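PDB 6E1R: tailspike protein from Acinetobacter phage vB_ApiP_P1, which probably recognises and hydrolyses the surface polysaccharide of its Acinetobacter host, as a trimeric receptor-binding spike with a right-handed beta-helix body. Local coordinates for residues A[382-388]-A[413-418]; A[431-436]-A[543-547]; A[452-457]-A[549-554]; A[463-468]-A[491-495]; A[514-520]-A[531-537]. One frame throughout, in Å; residues are numbered along the deposited sequence.

Contact 1: A[382-388]-A[413-418]; sequences VALIENS and FNADSR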
# COMPACT_ATOMS: atom_id res chain seq x y z
N VAL A 382 1.72 25.35 1.41
CA VAL A 382 2.63 24.43 0.74
C VAL A 382 3.69 23.89 1.69
O VAL A 382 4.26 22.82 1.44
CB VAL A 382 3.27 25.12 -0.48
CG1 VAL A 382 4.03 24.12 -1.34
CG2 VAL A 382 2.20 25.83 -1.30
N ALA A 383 3.94 24.58 2.81
CA ALA A 383 4.88 24.07 3.80
C ALA A 383 4.38 22.78 4.44
O ALA A 383 5.18 22.05 5.04
CB ALA A 383 5.14 25.12 4.88
N LEU A 384 3.09 22.49 4.34
CA LEU A 384 2.52 21.26 4.85
C LEU A 384 2.41 20.17 3.80
O LEU A 384 1.98 19.06 4.11
CB LEU A 384 1.13 21.53 5.45
CG LEU A 384 1.05 22.58 6.55
CD1 LEU A 384 -0.39 22.77 7.00
CD2 LEU A 384 1.95 22.21 7.72
N ILE A 385 2.79 20.46 2.56
CA ILE A 385 2.67 19.52 1.45
C ILE A 385 4.02 18.82 1.31
O ILE A 385 4.98 19.41 0.81
CB ILE A 385 2.25 20.21 0.15
CG1 ILE A 385 0.90 20.91 0.33
CG2 ILE A 385 2.18 19.21 -0.99
CD1 ILE A 385 -0.20 20.00 0.82
N GLU A 386 4.09 17.57 1.76
CA GLU A 386 5.31 16.80 1.58
C GLU A 386 5.49 16.37 0.13
O GLU A 386 6.63 16.30 -0.36
CB GLU A 386 5.31 15.58 2.50
CG GLU A 386 6.62 14.80 2.51
CD GLU A 386 7.77 15.60 3.09
OE1 GLU A 386 7.52 16.45 3.97
OE2 GLU A 386 8.92 15.37 2.67
N ASN A 387 4.40 16.08 -0.57
CA ASN A 387 4.45 15.75 -1.99
C ASN A 387 3.04 15.79 -2.56
O ASN A 387 2.07 15.47 -1.87
CB ASN A 387 5.08 14.36 -2.22
CG ASN A 387 5.69 14.23 -3.60
OD1 ASN A 387 5.20 13.47 -4.43
ND2 ASN A 387 6.76 14.97 -3.84
N SER A 388 2.94 16.19 -3.83
CA SER A 388 1.66 16.29 -4.52
C SER A 388 1.92 15.98 -5.99
O SER A 388 2.34 16.86 -6.74
CB SER A 388 1.03 17.66 -4.33
OG SER A 388 -0.01 17.88 -5.27
N PHE A 413 3.47 23.82 -7.04
CA PHE A 413 4.62 23.11 -6.50
C PHE A 413 4.24 21.69 -6.13
O PHE A 413 3.18 21.45 -5.56
CB PHE A 413 5.19 23.84 -5.28
CG PHE A 413 5.54 25.28 -5.54
CD1 PHE A 413 6.76 25.61 -6.12
CD2 PHE A 413 4.65 26.29 -5.22
CE1 PHE A 413 7.08 26.93 -6.36
CE2 PHE A 413 4.97 27.61 -5.47
CZ PHE A 413 6.19 27.93 -6.04
N ASN A 414 5.12 20.74 -6.46
CA ASN A 414 4.91 19.36 -6.02
C ASN A 414 5.15 19.21 -4.53
O ASN A 414 4.50 18.39 -3.88
CB ASN A 414 5.81 18.41 -6.81
CG ASN A 414 5.49 18.39 -8.29
OD1 ASN A 414 6.16 19.06 -9.08
ND2 ASN A 414 4.47 17.63 -8.67
N ALA A 415 6.08 19.98 -3.98
CA ALA A 415 6.42 19.91 -2.57
C ALA A 415 7.02 21.24 -2.15
O ALA A 415 7.32 22.10 -2.99
CB ALA A 415 7.39 18.76 -2.28
N ASP A 416 7.20 21.41 -0.84
CA ASP A 416 7.79 22.65 -0.34
C ASP A 416 9.30 22.67 -0.60
O ASP A 416 9.83 23.66 -1.11
CB ASP A 416 7.50 22.81 1.15
CG ASP A 416 8.12 24.06 1.73
OD1 ASP A 416 7.79 25.17 1.26
OD2 ASP A 416 8.95 23.93 2.66
N SER A 417 9.99 21.59 -0.26
CA SER A 417 11.44 21.57 -0.37
C SER A 417 11.93 20.14 -0.53
O SER A 417 11.31 19.19 -0.06
CB SER A 417 12.12 22.22 0.84
OG SER A 417 11.89 21.48 2.02
N ARG A 418 13.06 20.00 -1.22
CA ARG A 418 13.77 18.74 -1.38
C ARG A 418 15.26 19.02 -1.37
O ARG A 418 15.71 20.01 -1.96
CB ARG A 418 13.38 18.03 -2.68
CG ARG A 418 12.05 17.31 -2.66
CD ARG A 418 12.03 16.17 -1.64
NE ARG A 418 10.86 15.32 -1.80
CZ ARG A 418 9.66 15.59 -1.30
NH1 ARG A 418 9.46 16.70 -0.60
NH2 ARG A 418 8.65 14.76 -1.50
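The side chain of Arg418 reaches back over the corner at Glu386 in the last coil of the right-handed beta-helix; Arg418 itself belongs to the strand that leads out of it. Its guanidinium grips one carbonyl with both ends: Arg418 NH1 and NH2 donate to Glu386 O at 2.9 and 2.8 Å. The Glu386 carboxylate adds charge attraction, with OE2 3.6 Å from Arg418 NH1 but well out of the guanidinium plane, so no N-H points at it. Strand 385-389 lies on strand 357-361 of the preceding coil, and segment 413-418 runs back alongside 382-388. In the 3-10 turn before the strand, Val382 CG1 packs on Phe413 CB at 4.1 Å, and the CB of Asp416 approaches Val382 O to 3.3 Å. The backbone link between Asp416 N and Ile385 O is long and weak, at 3.4 Å. Ala415, Ser417 and Arg418 pair in parallel with a strand of a second subunit, so the chain leaves its own helix and enters an intersubunit sheet. At the other end Asn414 is held on both sides of its amide: OD1 accepts from Arg405 and from the backbone of Asn419 in the second subunit, while ND2 donates to Ser388 O at 3.0 Å.

Contact 2: A[431-436]-A[543-547]; sequences YKHNYK and MEVFT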
# COMPACT_ATOMS: atom_id res chain seq x y z
N TYR A 431 15.41 31.87 -10.01
CA TYR A 431 15.99 33.20 -10.02
C TYR A 431 16.58 33.59 -8.67
O TYR A 431 17.55 34.35 -8.62
CB TYR A 431 14.95 34.22 -10.47
CG TYR A 431 14.37 33.91 -11.83
CD1 TYR A 431 15.08 34.19 -12.99
CD2 TYR A 431 13.12 33.32 -11.95
CE1 TYR A 431 14.56 33.90 -14.24
CE2 TYR A 431 12.59 33.02 -13.20
CZ TYR A 431 13.31 33.31 -14.33
OH TYR A 431 12.79 33.02 -15.57
N LYS A 432 16.01 33.08 -7.58
CA LYS A 432 16.58 33.28 -6.25
C LYS A 432 17.52 32.13 -5.89
O LYS A 432 17.33 31.38 -4.93
CB LYS A 432 15.46 33.43 -5.22
CG LYS A 432 14.64 34.69 -5.40
CD LYS A 432 13.64 34.89 -4.27
CE LYS A 432 12.79 36.12 -4.51
NZ LYS A 432 11.83 36.37 -3.40
N HIS A 433 18.56 32.00 -6.71
CA HIS A 433 19.59 30.97 -6.55
C HIS A 433 20.77 31.58 -5.80
O HIS A 433 21.35 32.57 -6.25
CB HIS A 433 20.03 30.43 -7.90
CG HIS A 433 21.17 29.46 -7.83
ND1 HIS A 433 22.02 29.24 -8.89
CD2 HIS A 433 21.59 28.65 -6.84
CE1 HIS A 433 22.93 28.34 -8.55
NE2 HIS A 433 22.69 27.97 -7.31
N ASN A 434 21.13 30.98 -4.66
CA ASN A 434 22.17 31.51 -3.78
C ASN A 434 21.87 32.97 -3.44
O ASN A 434 22.73 33.85 -3.54
CB ASN A 434 23.56 31.34 -4.39
CG ASN A 434 23.90 29.89 -4.67
OD1 ASN A 434 23.35 28.98 -4.05
ND2 ASN A 434 24.83 29.67 -5.59
N TYR A 435 20.63 33.22 -3.04
CA TYR A 435 20.06 34.55 -2.93
C TYR A 435 19.93 34.95 -1.47
O TYR A 435 19.61 34.12 -0.62
CB TYR A 435 18.69 34.57 -3.64
CG TYR A 435 17.70 35.63 -3.19
CD1 TYR A 435 16.85 35.40 -2.11
CD2 TYR A 435 17.59 36.83 -3.87
CE1 TYR A 435 15.93 36.35 -1.72
CE2 TYR A 435 16.67 37.79 -3.48
CZ TYR A 435 15.84 37.54 -2.40
OH TYR A 435 14.93 38.49 -2.01
N LYS A 436 20.19 36.23 -1.19
CA LYS A 436 20.03 36.76 0.15
C LYS A 436 19.44 38.16 0.07
O LYS A 436 19.81 38.96 -0.80
CB LYS A 436 21.36 36.80 0.92
CG LYS A 436 21.17 37.04 2.41
CD LYS A 436 22.28 37.89 3.00
CE LYS A 436 22.01 38.18 4.47
NZ LYS A 436 20.72 38.89 4.67
N MSE A 543 19.13 45.54 -0.28
CA MSE A 543 19.96 44.83 -1.25
C MSE A 543 19.51 43.40 -1.46
O MSE A 543 18.92 42.78 -0.57
CB MSE A 543 21.43 44.84 -0.81
CG MSE A 543 22.18 46.13 -1.08
SE MSE A 543 21.57 47.64 -0.01
CE MSE A 543 23.14 48.78 -0.19
N GLU A 544 19.78 42.88 -2.65
CA GLU A 544 19.56 41.47 -2.98
C GLU A 544 20.83 40.94 -3.62
O GLU A 544 21.24 41.43 -4.68
CB GLU A 544 18.36 41.29 -3.91
CG GLU A 544 17.02 41.57 -3.24
CD GLU A 544 15.85 41.48 -4.21
OE1 GLU A 544 15.83 42.24 -5.20
OE2 GLU A 544 14.95 40.65 -3.97
N VAL A 545 21.45 39.95 -2.99
CA VAL A 545 22.74 39.43 -3.42
C VAL A 545 22.54 38.05 -4.03
O VAL A 545 21.82 37.21 -3.48
CB VAL A 545 23.74 39.38 -2.25
CG1 VAL A 545 25.11 38.94 -2.73
CG2 VAL A 545 23.82 40.74 -1.57
N PHE A 546 23.20 37.81 -5.16
CA PHE A 546 23.19 36.52 -5.85
C PHE A 546 24.64 36.08 -6.01
O PHE A 546 25.40 36.72 -6.75
CB PHE A 546 22.49 36.62 -7.21
CG PHE A 546 21.10 37.18 -7.15
CD1 PHE A 546 20.89 38.55 -7.09
CD2 PHE A 546 20.00 36.33 -7.16
CE1 PHE A 546 19.60 39.06 -7.04
CE2 PHE A 546 18.71 36.85 -7.11
CZ PHE A 546 18.51 38.21 -7.05
N THR A 547 25.02 35.00 -5.35
CA THR A 547 26.41 34.57 -5.31
C THR A 547 26.65 33.42 -6.27
O THR A 547 25.74 32.66 -6.61
CB THR A 547 26.82 34.16 -3.89
OG1 THR A 547 26.31 32.85 -3.60
CG2 THR A 547 26.28 35.15 -2.87
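Backbone hydrogen bonds set the register of strand 435-443 against strand 539-548, the edge pairing of the five-stranded antiparallel sheet in the C-terminal domain. Lys436 and Val545 form a hydrogen-bonded pair, with Lys436 N to Val545 O at 3.0 Å and Val545 N to Lys436 O at 2.9 Å. Tyr435 and Phe546 are the adjacent non-hydrogen-bonded pair, and Thr547 N donates to Asn434 O at 3.1 Å. Three CA-H...O contacts accompany these bonds, the shortest from Tyr435 CA to Val545 O at 3.2 Å.

Two side chains add polar links. Tyr435 OH donates to Glu544 OE2 at 2.9 Å, and Asn434 ND2 reaches Thr547 O at 3.3 Å. Asn434 OD1 and His433 NE2 bond instead to the backbone of Ser430 in the third subunit; Lys432 and His433 of this chain also pair in a parallel ladder with a strand of that subunit.

The aromatic contact is between Tyr435 and Phe546, on one face of the sheet. Tyr435 CD2 lies 3.4 Å from Phe546 CE2; the ring centroids are 5.4 Å apart and the planes meet at 52°. Phe546 CE2 comes within 3.1 Å of Tyr431 O.

With positive phi and psi at Asn434, the chain changes partners. The same segment therefore spends its hydrogen bonds on two neighbours, another subunit before the bend and its own domain after it.

Contact 3: A[452-457]-A[549-554]; sequences ASLSHP and GNVQAT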
# COMPACT_ATOMS: atom_id res chain seq x y z
N ALA A 452 25.91 41.79 4.08
CA ALA A 452 25.91 40.35 4.30
C ALA A 452 27.30 39.90 4.72
O ALA A 452 28.28 40.61 4.55
CB ALA A 452 25.46 39.60 3.04
N SER A 453 27.35 38.69 5.29
CA SER A 453 28.61 38.06 5.66
C SER A 453 29.04 37.08 4.58
O SER A 453 28.22 36.32 4.06
CB SER A 453 28.47 37.33 7.00
OG SER A 453 28.16 38.23 8.05
N LEU A 454 30.32 37.12 4.24
CA LEU A 454 30.88 36.27 3.20
C LEU A 454 31.71 35.16 3.84
O LEU A 454 32.41 35.39 4.84
CB LEU A 454 31.75 37.08 2.23
CG LEU A 454 31.05 38.26 1.57
CD1 LEU A 454 32.00 38.99 0.63
CD2 LEU A 454 29.80 37.81 0.84
N SER A 455 31.63 33.96 3.27
CA SER A 455 32.37 32.82 3.78
C SER A 455 32.38 31.73 2.72
O SER A 455 31.59 31.74 1.78
CB SER A 455 31.76 32.29 5.09
OG SER A 455 30.42 31.89 4.90
N HIS A 456 33.30 30.78 2.90
CA HIS A 456 33.31 29.60 2.04
C HIS A 456 32.11 28.73 2.38
O HIS A 456 31.85 28.47 3.56
CB HIS A 456 34.61 28.82 2.24
CG HIS A 456 34.88 27.81 1.17
ND1 HIS A 456 34.19 26.61 1.10
CD2 HIS A 456 35.76 27.80 0.14
CE1 HIS A 456 34.63 25.92 0.06
NE2 HIS A 456 35.58 26.61 -0.53
N PRO A 457 31.35 28.26 1.38
CA PRO A 457 30.11 27.54 1.69
C PRO A 457 30.31 26.07 2.04
O PRO A 457 29.38 25.46 2.59
CB PRO A 457 29.28 27.69 0.40
CG PRO A 457 30.27 28.07 -0.68
CD PRO A 457 31.62 28.33 -0.06
N GLY A 549 30.03 30.53 -7.21
CA GLY A 549 31.36 30.06 -6.89
C GLY A 549 31.53 29.68 -5.43
O GLY A 549 30.57 29.28 -4.77
N ASN A 550 32.76 29.81 -4.92
CA ASN A 550 33.08 29.41 -3.55
C ASN A 550 32.83 30.55 -2.56
O ASN A 550 33.71 30.91 -1.78
CB ASN A 550 34.52 28.93 -3.48
CG ASN A 550 34.75 27.67 -4.28
OD1 ASN A 550 35.63 27.61 -5.14
ND2 ASN A 550 33.96 26.64 -3.99
N VAL A 551 31.62 31.11 -2.56
CA VAL A 551 31.27 32.17 -1.62
C VAL A 551 29.77 32.14 -1.39
O VAL A 551 28.98 31.81 -2.28
CB VAL A 551 31.74 33.55 -2.12
CG1 VAL A 551 30.94 33.99 -3.34
CG2 VAL A 551 31.66 34.59 -1.00
N GLN A 552 29.37 32.47 -0.16
CA GLN A 552 27.97 32.56 0.22
C GLN A 552 27.75 33.82 1.05
O GLN A 552 28.63 34.22 1.82
CB GLN A 552 27.52 31.32 1.02
CG GLN A 552 28.29 31.12 2.32
CD GLN A 552 27.73 29.98 3.16
OE1 GLN A 552 26.69 29.41 2.84
NE2 GLN A 552 28.43 29.65 4.24
N ALA A 553 26.59 34.44 0.88
CA ALA A 553 26.22 35.65 1.61
C ALA A 553 25.16 35.27 2.64
O ALA A 553 24.03 34.93 2.27
CB ALA A 553 25.72 36.73 0.67
N THR A 554 25.51 35.35 3.92
CA THR A 554 24.60 34.98 4.99
C THR A 554 24.42 36.12 5.98
O THR A 554 23.60 36.03 6.90
CB THR A 554 25.08 33.73 5.75
OG1 THR A 554 26.34 34.01 6.39
CG2 THR A 554 25.25 32.55 4.80
OXT THR A 554 25.08 37.15 5.89
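The chain's last residues run antiparallel to the end of strand 448-455, making the edge of a four-stranded sheet. Ser455 and Gln552 are a hydrogen-bonded pair in which Gln552 N donates to Ser455 O at 3.0 Å and the return bond, Ser455 N to Gln552 O, is weak at 3.3 Å. Leu454 and Ala553 form the next, non-hydrogen-bonded pair. Beyond it the C-terminal carboxylate takes the place of a peptide carbonyl: Thr554 OXT accepts from Ser453 N at 2.8 Å, and Thr554 N donates to Ser453 O at 2.9 Å. Upstream, Asn550 centres an inverse gamma turn.

On one face, Leu454 CB meets Val551 CG2 at 4.1 Å and Leu454 CD2 meets Ala553 CB at 4.2 Å; Tyr464 and Leu468 pack against Leu454 and Val551. On the opposite face Gln552 NE2 donates to Ser455 OG at 3.1 Å, and its side chain lies along Pro457, with Gln552 CD 3.9 Å from Pro457 CB. Pro457 and Gln552 touch Tyr431 of the third subunit, and Asn550 OD1 bonds to Asn471 of that subunit. The arrangement is that of a C-terminal tail added as an edge strand to one sheet of a beta-sandwich-like domain.

Contact 4: A[463-468]-A[491-495]; sequences SYGGRL and VTSVG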
# COMPACT_ATOMS: atom_id res chain seq x y z
N SER A 463 39.50 30.07 2.76
CA SER A 463 39.53 31.21 1.85
C SER A 463 38.40 31.09 0.84
O SER A 463 38.34 30.12 0.07
CB SER A 463 40.88 31.28 1.13
OG SER A 463 41.95 31.42 2.06
N TYR A 464 37.50 32.06 0.83
CA TYR A 464 36.41 32.06 -0.13
C TYR A 464 36.84 32.79 -1.41
O TYR A 464 37.88 33.46 -1.46
CB TYR A 464 35.15 32.69 0.46
CG TYR A 464 35.33 34.05 1.09
CD1 TYR A 464 35.28 35.21 0.33
CD2 TYR A 464 35.53 34.18 2.46
CE1 TYR A 464 35.44 36.46 0.91
CE2 TYR A 464 35.69 35.42 3.05
CZ TYR A 464 35.64 36.56 2.27
OH TYR A 464 35.80 37.79 2.85
N GLY A 465 36.03 32.64 -2.45
CA GLY A 465 36.31 33.24 -3.73
C GLY A 465 35.19 33.01 -4.72
O GLY A 465 34.90 31.86 -5.08
N GLY A 466 34.56 34.08 -5.18
CA GLY A 466 33.46 33.93 -6.11
C GLY A 466 32.97 35.26 -6.63
O GLY A 466 33.66 36.28 -6.54
N ARG A 467 31.76 35.23 -7.17
CA ARG A 467 31.13 36.38 -7.80
C ARG A 467 29.88 36.79 -7.02
O ARG A 467 29.18 35.94 -6.46
CB ARG A 467 30.77 36.04 -9.25
CG ARG A 467 30.40 37.20 -10.15
CD ARG A 467 29.73 36.65 -11.40
NE ARG A 467 30.44 35.47 -11.91
CZ ARG A 467 29.86 34.47 -12.56
NH1 ARG A 467 28.55 34.50 -12.80
NH2 ARG A 467 30.58 33.44 -12.98
N LEU A 468 29.61 38.09 -7.00
CA LEU A 468 28.45 38.64 -6.30
C LEU A 468 27.67 39.55 -7.24
O LEU A 468 28.25 40.47 -7.83
CB LEU A 468 28.86 39.41 -5.04
CG LEU A 468 29.76 38.73 -4.02
CD1 LEU A 468 30.03 39.66 -2.85
CD2 LEU A 468 29.15 37.42 -3.54
N VAL A 491 34.97 38.65 -5.47
CA VAL A 491 35.47 38.69 -4.11
C VAL A 491 36.29 37.43 -3.83
O VAL A 491 36.02 36.36 -4.37
CB VAL A 491 34.33 38.83 -3.08
CG1 VAL A 491 33.61 40.16 -3.26
CG2 VAL A 491 33.36 37.66 -3.19
N THR A 492 37.29 37.59 -2.97
CA THR A 492 38.09 36.50 -2.44
C THR A 492 38.89 37.04 -1.27
O THR A 492 39.06 38.26 -1.13
CB THR A 492 39.02 35.89 -3.50
OG1 THR A 492 39.70 34.75 -2.94
CG2 THR A 492 40.05 36.91 -3.96
N SER A 493 39.38 36.13 -0.43
CA SER A 493 40.11 36.52 0.76
C SER A 493 41.30 35.59 0.96
O SER A 493 41.27 34.42 0.57
CB SER A 493 39.22 36.49 2.01
OG SER A 493 38.79 35.17 2.30
N VAL A 494 42.36 36.14 1.56
CA VAL A 494 43.54 35.37 1.95
C VAL A 494 43.87 35.81 3.37
O VAL A 494 44.61 36.78 3.58
CB VAL A 494 44.73 35.57 1.01
CG1 VAL A 494 45.91 34.72 1.45
CG2 VAL A 494 44.35 35.25 -0.43
N GLY A 495 43.33 35.11 4.36
CA GLY A 495 43.55 35.51 5.74
C GLY A 495 42.84 36.82 6.03
O GLY A 495 41.65 36.99 5.74
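Every backbone N-H and C=O of the central pair, Gly466 and Val491, that faces across the strands is used: Gly466 N donates to Val491 O at 2.8 Å, and Val491 N to Gly466 O at 2.9 Å. Val491 O also receives a CA-H...O contact from Gly465 CA at 3.2 Å. One step along, Tyr464 O serves two donors, Ser493 N at 3.2 Å and the Thr492 hydroxyl OG1 at 2.7 Å. Thr492 OG1 has a further partner in Ser484 of the third subunit.

Gly465 and Thr492 form the non-hydrogen-bonded pair, their CA atoms just 3.9 Å apart. A CB at Gly465 would fall 3.2 Å from Thr492 OG1, a tight fit that glycine avoids.

Several polar ends are satisfied outside the two segments. Tyr464 OH bonds to Asn527, and Ser463 OG meets the backbone carbonyls of Thr482 and Ala479 in the third subunit, whose Glu488 also makes a salt bridge with Arg467. The Tyr464 ring itself receives Ser493 over its face, with Ser493 CB 3.9 Å from the centroid of the Tyr464 ring in a CH-pi contact. Leu468 CD1 against Val491 CG1, at 3.6 Å, is the apolar contact at the other end.

Strands 465-474 and 484-494, whose short segments run antiparallel with N-to-C directions 152° apart and axes 4.7 Å apart, are the two arms of an antiparallel beta hairpin that forms part of the trimer interface.

Contact 5: A[514-520]-A[531-537]; sequences ASHPSFT and ATAVGST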
# COMPACT_ATOMS: atom_id res chain seq x y z
N ALA A 514 19.24 61.73 -3.36
CA ALA A 514 19.32 60.96 -2.12
C ALA A 514 18.71 59.57 -2.29
O ALA A 514 19.19 58.60 -1.69
CB ALA A 514 18.63 61.72 -0.99
N SER A 515 17.65 59.46 -3.08
CA SER A 515 16.93 58.20 -3.25
C SER A 515 17.59 57.25 -4.25
O SER A 515 17.01 56.21 -4.57
CB SER A 515 15.49 58.48 -3.69
OG SER A 515 15.46 59.18 -4.93
N HIS A 516 18.79 57.58 -4.74
CA HIS A 516 19.45 56.70 -5.71
C HIS A 516 20.25 55.63 -4.98
O HIS A 516 21.01 55.96 -4.06
CB HIS A 516 20.36 57.50 -6.62
CG HIS A 516 19.64 58.46 -7.52
ND1 HIS A 516 20.28 59.18 -8.50
CD2 HIS A 516 18.33 58.81 -7.57
CE1 HIS A 516 19.39 59.94 -9.12
NE2 HIS A 516 18.21 59.73 -8.58
N PRO A 517 20.11 54.36 -5.35
CA PRO A 517 20.85 53.27 -4.67
C PRO A 517 22.30 53.17 -5.14
O PRO A 517 22.73 52.19 -5.76
CB PRO A 517 20.03 52.03 -5.03
CG PRO A 517 19.48 52.35 -6.38
CD PRO A 517 19.20 53.84 -6.38
N SER A 518 23.08 54.20 -4.83
CA SER A 518 24.46 54.32 -5.29
C SER A 518 25.41 53.99 -4.14
O SER A 518 25.39 54.67 -3.11
CB SER A 518 24.73 55.72 -5.82
OG SER A 518 23.72 56.11 -6.74
N PHE A 519 26.23 52.96 -4.32
CA PHE A 519 27.09 52.49 -3.24
C PHE A 519 28.41 51.99 -3.80
O PHE A 519 28.48 51.48 -4.92
CB PHE A 519 26.41 51.38 -2.43
CG PHE A 519 25.05 51.75 -1.93
CD1 PHE A 519 24.90 52.54 -0.81
CD2 PHE A 519 23.91 51.31 -2.59
CE1 PHE A 519 23.65 52.89 -0.35
CE2 PHE A 519 22.65 51.65 -2.14
CZ PHE A 519 22.52 52.44 -1.01
N THR A 520 29.47 52.16 -3.00
CA THR A 520 30.77 51.55 -3.25
C THR A 520 30.97 50.40 -2.27
O THR A 520 30.60 50.51 -1.10
CB THR A 520 31.89 52.58 -3.10
OG1 THR A 520 31.68 53.65 -4.03
CG2 THR A 520 33.25 51.95 -3.37
N ALA A 531 28.49 48.34 2.21
CA ALA A 531 28.09 49.32 1.20
C ALA A 531 28.25 50.72 1.78
O ALA A 531 27.80 50.99 2.89
CB ALA A 531 26.64 49.09 0.77
N THR A 532 28.90 51.60 1.02
CA THR A 532 29.12 52.98 1.42
C THR A 532 28.38 53.90 0.47
O THR A 532 28.55 53.82 -0.75
CB THR A 532 30.62 53.32 1.42
OG1 THR A 532 31.31 52.41 2.29
CG2 THR A 532 30.84 54.74 1.91
N ALA A 533 27.56 54.79 1.02
CA ALA A 533 26.74 55.68 0.21
C ALA A 533 27.62 56.60 -0.63
O ALA A 533 28.66 57.08 -0.18
CB ALA A 533 25.81 56.50 1.09
N VAL A 534 27.18 56.86 -1.86
CA VAL A 534 27.93 57.65 -2.83
C VAL A 534 27.15 58.92 -3.13
O VAL A 534 25.94 58.88 -3.37
CB VAL A 534 28.19 56.85 -4.12
CG1 VAL A 534 28.84 57.73 -5.18
CG2 VAL A 534 29.06 55.64 -3.82
N GLY A 535 27.85 60.05 -3.11
CA GLY A 535 27.22 61.31 -3.49
C GLY A 535 26.20 61.75 -2.46
O GLY A 535 26.49 61.84 -1.26
N SER A 536 24.99 62.03 -2.93
CA SER A 536 23.91 62.50 -2.07
C SER A 536 23.07 61.37 -1.50
O SER A 536 22.08 61.64 -0.82
CB SER A 536 23.02 63.48 -2.83
OG SER A 536 23.77 64.55 -3.38
N THR A 537 23.43 60.12 -1.77
CA THR A 537 22.61 58.98 -1.38
C THR A 537 22.42 58.94 0.13
O THR A 537 23.38 58.96 0.90
CB THR A 537 23.25 57.68 -1.86
OG1 THR A 537 23.20 57.62 -3.29
CG2 THR A 537 22.54 56.47 -1.27
O HOH W 1 32.33 50.15 0.85
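This contact is the open end of the beta hairpin made by strands 519-523 and 528-533. Thr520 and Thr532 form the hydrogen-bonded pair: Thr520 N donates to Thr532 O and Thr532 N to Thr520 O, both at 2.9 Å. A water donates to Thr520 O at 2.6 Å and lies 2.9 Å from Thr532 OG1, whose hydroxyl also bonds to Ser448. Phe519 and Ala533 are the non-hydrogen-bonded pair, and Val534 N to Ser518 O at 3.1 Å carries the ladder one bond further.

The Phe519 side chain points into the domain, where CB touches Ala531 CB at 3.9 Å and CE1 approaches Thr537 CG2 at 3.9 Å. Its ring meets that of Phe541 edge-to-face and also packs on Met543. On the other face of the hairpin, Val534 CG2 lies 3.3 Å from Thr520 OG1.

Beyond the strands, a type II' turn from Val534 to Thr537 brings Thr537 against the loop before strand 519-523. Thr537 OG1 lies 2.9 Å from His516 O and 3.0 Å from Val534 O. Between the flanking loops Ala514 CA makes a CA-H...O contact with Ser536 O at 3.1 Å. The whole is an antiparallel beta hairpin whose Phe519 face packs into a beta-sandwich-like core.

In the fold
Contact 1 ends the beta-helix body, and the other four lie in the C-terminal domain. The centre of contact 1 is about 22 Å from that of contact 2 and about 41 Å from that of contact 5. Contacts 2 and 3 have centres 11 Å apart and alternate along the chain; Lys436 packs on Thr554 and Ala553, so the two sheets meet there. Contact 4, centred 8 Å from contact 3, adjoins it through a probable hydrogen bond between Asn550 O and Gly465 N (3.0 Å). Met543 CE of contact 2 reaches Phe519 CE2 of contact 5 at 3.5 Å, linking the sheets again. Contacts 1 to 4 touch the third subunit, whereas contact 5 meets no other chain.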